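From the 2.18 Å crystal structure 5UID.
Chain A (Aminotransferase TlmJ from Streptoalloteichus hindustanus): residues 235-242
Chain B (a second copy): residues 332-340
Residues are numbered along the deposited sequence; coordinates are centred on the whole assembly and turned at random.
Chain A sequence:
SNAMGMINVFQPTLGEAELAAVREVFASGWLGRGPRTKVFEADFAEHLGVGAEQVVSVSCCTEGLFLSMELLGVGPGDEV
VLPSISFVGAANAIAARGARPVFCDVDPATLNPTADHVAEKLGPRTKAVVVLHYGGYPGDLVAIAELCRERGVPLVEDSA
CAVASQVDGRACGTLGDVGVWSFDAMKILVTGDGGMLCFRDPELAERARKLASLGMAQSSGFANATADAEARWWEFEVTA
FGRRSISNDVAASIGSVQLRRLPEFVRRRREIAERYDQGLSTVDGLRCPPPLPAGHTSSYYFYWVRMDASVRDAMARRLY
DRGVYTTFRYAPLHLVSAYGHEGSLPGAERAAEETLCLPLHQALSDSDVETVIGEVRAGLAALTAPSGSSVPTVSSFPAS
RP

Chain A (235-242) EFEVTAFG
Chain B, residues 332-340: PLHLVSAYG

An apolar contact between two copies of the aminotransferase TlmJ, in which a short extended segment of chain A lies against two successive 3-10 turns of chain B with no direct hydrogen bond between the stretches, buries 368 Å² in all. Chain A is extended from A:Glu235 to A:Val238 (phi/psi -151/168 at A:Phe236, -121/157 at A:Glu237, -115/118 at A:Val238), then bends at A:Thr239 (-104/-9). In chain B, residues 333-335 and 337-339 form the turns, closed by B:Leu335 N to B:Pro332 O (3.1 Å), B:Val336 N to B:Leu333 O (3.0 Å) and B:Tyr339 N to B:Val336 O (3.3 Å); B:Val336, at -92/115, separates them. The CA atoms nearest each other across the stretches are those of A:Val238 and B:Ala338, 5.8 Å apart.

The CA-to-CB bond of A:Val238 (chi1 t) points toward chain B, and the side chain meets three residues: its CG2 lies 3.7 Å from CG1 of B:Val336 (chi1 t) and 3.6 Å from OH of B:Tyr339, while its CB is 3.7 Å from CB of B:Ala338. CB of B:Ala338 also sits 3.3 Å from O of A:Val238. At one end, A:Phe236 (chi1 p, chi2 89°) brings CZ to 3.9 Å from CD2 of B:Leu333 (m, t). At the other, A:Phe241 (chi1 m, chi2 -48°) places CZ 3.5 Å from B:Ala338 O, which lies at the ring edge. CE1 of A:Phe241 is 3.7 Å from CE1 of B:Tyr339 (chi1 m, chi2 -61°); the rings meet rim to rim, centroids 5.8 Å apart and planes at 17°.

Water supplies the polar links. Water 1 donates to A:Glu235 OE2 (3.1 Å) and B:Pro332 O (3.2 Å); water 2 accepts a weak bond from A:Val238 N (3.3 Å) and hydrogen-bonds B:Ser337 OG (3.2 Å; chi1 p).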

# COMPACT_ATOMS: atom_id res chain seq x y z
N GLU A 235 12.00 -19.36 -8.87
CA GLU A 235 13.21 -18.89 -8.21
C GLU A 235 13.53 -17.46 -8.66
O GLU A 235 13.20 -17.06 -9.78
CB GLU A 235 14.38 -19.82 -8.50
CG GLU A 235 15.42 -19.86 -7.40
CD GLU A 235 16.28 -21.11 -7.45
OE1 GLU A 235 16.11 -21.91 -8.39
OE2 GLU A 235 17.13 -21.28 -6.55
N PHE A 236 14.17 -16.71 -7.78
CA PHE A 236 14.40 -15.29 -8.01
C PHE A 236 15.67 -14.85 -7.29
O PHE A 236 16.22 -15.57 -6.46
CB PHE A 236 13.21 -14.46 -7.53
CG PHE A 236 12.86 -14.69 -6.08
CD1 PHE A 236 13.45 -13.93 -5.08
CD2 PHE A 236 11.94 -15.67 -5.72
CE1 PHE A 236 13.13 -14.15 -3.75
CE2 PHE A 236 11.62 -15.88 -4.40
CZ PHE A 236 12.22 -15.13 -3.41
N GLU A 237 16.12 -13.65 -7.64
CA GLU A 237 17.22 -12.98 -6.95
C GLU A 237 16.72 -11.65 -6.39
O GLU A 237 15.73 -11.08 -6.86
CB GLU A 237 18.41 -12.74 -7.89
N VAL A 238 17.42 -11.16 -5.37
CA VAL A 238 17.05 -9.94 -4.67
C VAL A 238 18.14 -8.90 -4.90
O VAL A 238 19.30 -9.12 -4.52
CB VAL A 238 16.83 -10.18 -3.17
CG1 VAL A 238 16.56 -8.87 -2.45
CG2 VAL A 238 15.68 -11.16 -2.95
N THR A 239 17.78 -7.79 -5.53
CA THR A 239 18.71 -6.70 -5.81
C THR A 239 18.52 -5.52 -4.88
O THR A 239 19.34 -4.59 -4.90
CB THR A 239 18.55 -6.22 -7.26
OG1 THR A 239 17.27 -5.61 -7.43
CG2 THR A 239 18.68 -7.39 -8.22
N ALA A 240 17.46 -5.52 -4.08
CA ALA A 240 17.19 -4.45 -3.12
C ALA A 240 16.18 -4.97 -2.11
O ALA A 240 15.28 -5.74 -2.47
CB ALA A 240 16.67 -3.19 -3.82
N PHE A 241 16.34 -4.55 -0.86
CA PHE A 241 15.44 -4.97 0.22
C PHE A 241 14.13 -4.18 0.17
O PHE A 241 13.75 -3.47 1.10
CB PHE A 241 16.14 -4.82 1.57
CG PHE A 241 17.44 -5.57 1.66
CD1 PHE A 241 17.53 -6.89 1.25
CD2 PHE A 241 18.58 -4.95 2.14
CE1 PHE A 241 18.73 -7.58 1.34
CE2 PHE A 241 19.78 -5.63 2.22
CZ PHE A 241 19.85 -6.95 1.82
N GLY A 242 13.43 -4.33 -0.96
CA GLY A 242 12.26 -3.51 -1.21
C GLY A 242 11.01 -4.02 -0.53
O GLY A 242 10.86 -5.20 -0.20
N PRO B 332 13.93 -21.02 -1.14
CA PRO B 332 14.77 -20.91 0.06
C PRO B 332 15.62 -19.65 0.07
O PRO B 332 16.55 -19.50 -0.73
CB PRO B 332 15.64 -22.18 -0.02
CG PRO B 332 15.65 -22.54 -1.47
CD PRO B 332 14.30 -22.16 -1.99
N LEU B 333 15.31 -18.74 1.00
CA LEU B 333 15.97 -17.44 1.03
C LEU B 333 17.43 -17.53 1.44
O LEU B 333 18.19 -16.60 1.14
CB LEU B 333 15.21 -16.50 1.96
CG LEU B 333 13.79 -16.17 1.51
CD1 LEU B 333 13.10 -15.25 2.51
CD2 LEU B 333 13.80 -15.54 0.13
N HIS B 334 17.85 -18.61 2.10
CA HIS B 334 19.26 -18.74 2.46
C HIS B 334 20.14 -19.01 1.25
O HIS B 334 21.37 -18.92 1.37
CB HIS B 334 19.45 -19.84 3.51
CG HIS B 334 19.51 -21.22 2.94
ND1 HIS B 334 18.39 -21.92 2.56
CD2 HIS B 334 20.56 -22.04 2.71
CE1 HIS B 334 18.74 -23.11 2.11
NE2 HIS B 334 20.06 -23.21 2.19
N LEU B 335 19.55 -19.32 0.10
CA LEU B 335 20.29 -19.43 -1.15
C LEU B 335 20.28 -18.13 -1.94
O LEU B 335 20.83 -18.09 -3.04
CB LEU B 335 19.72 -20.57 -2.00
CG LEU B 335 19.73 -21.95 -1.34
CD1 LEU B 335 19.13 -22.99 -2.28
CD2 LEU B 335 21.14 -22.35 -0.92
N VAL B 336 19.66 -17.08 -1.41
CA VAL B 336 19.63 -15.77 -2.06
C VAL B 336 20.82 -14.97 -1.55
O VAL B 336 20.88 -14.63 -0.36
CB VAL B 336 18.31 -15.04 -1.80
CG1 VAL B 336 18.31 -13.67 -2.46
CG2 VAL B 336 17.14 -15.88 -2.30
N SER B 337 21.77 -14.66 -2.44
CA SER B 337 23.03 -14.07 -2.02
C SER B 337 22.87 -12.68 -1.41
O SER B 337 23.81 -12.20 -0.76
CB SER B 337 24.00 -14.01 -3.20
OG SER B 337 23.46 -13.23 -4.25
N ALA B 338 21.72 -12.04 -1.59
CA ALA B 338 21.54 -10.69 -1.07
C ALA B 338 21.61 -10.65 0.45
O ALA B 338 22.01 -9.63 1.02
CB ALA B 338 20.20 -10.12 -1.55
N TYR B 339 21.24 -11.73 1.12
CA TYR B 339 21.12 -11.74 2.57
C TYR B 339 22.42 -12.13 3.28
O TYR B 339 22.42 -12.26 4.51
CB TYR B 339 19.99 -12.67 3.00
CG TYR B 339 18.67 -12.30 2.36
CD1 TYR B 339 18.10 -11.05 2.59
CD2 TYR B 339 17.99 -13.18 1.53
CE1 TYR B 339 16.89 -10.70 2.02
CE2 TYR B 339 16.78 -12.84 0.95
CZ TYR B 339 16.24 -11.59 1.20
OH TYR B 339 15.04 -11.24 0.62
N GLY B 340 23.50 -12.32 2.55
CA GLY B 340 24.81 -12.52 3.15
C GLY B 340 25.22 -13.98 3.22
O GLY B 340 24.60 -14.88 2.65
O HOH W 1 16.19 -19.95 -3.89
O HOH W 2 20.40 -12.48 -4.68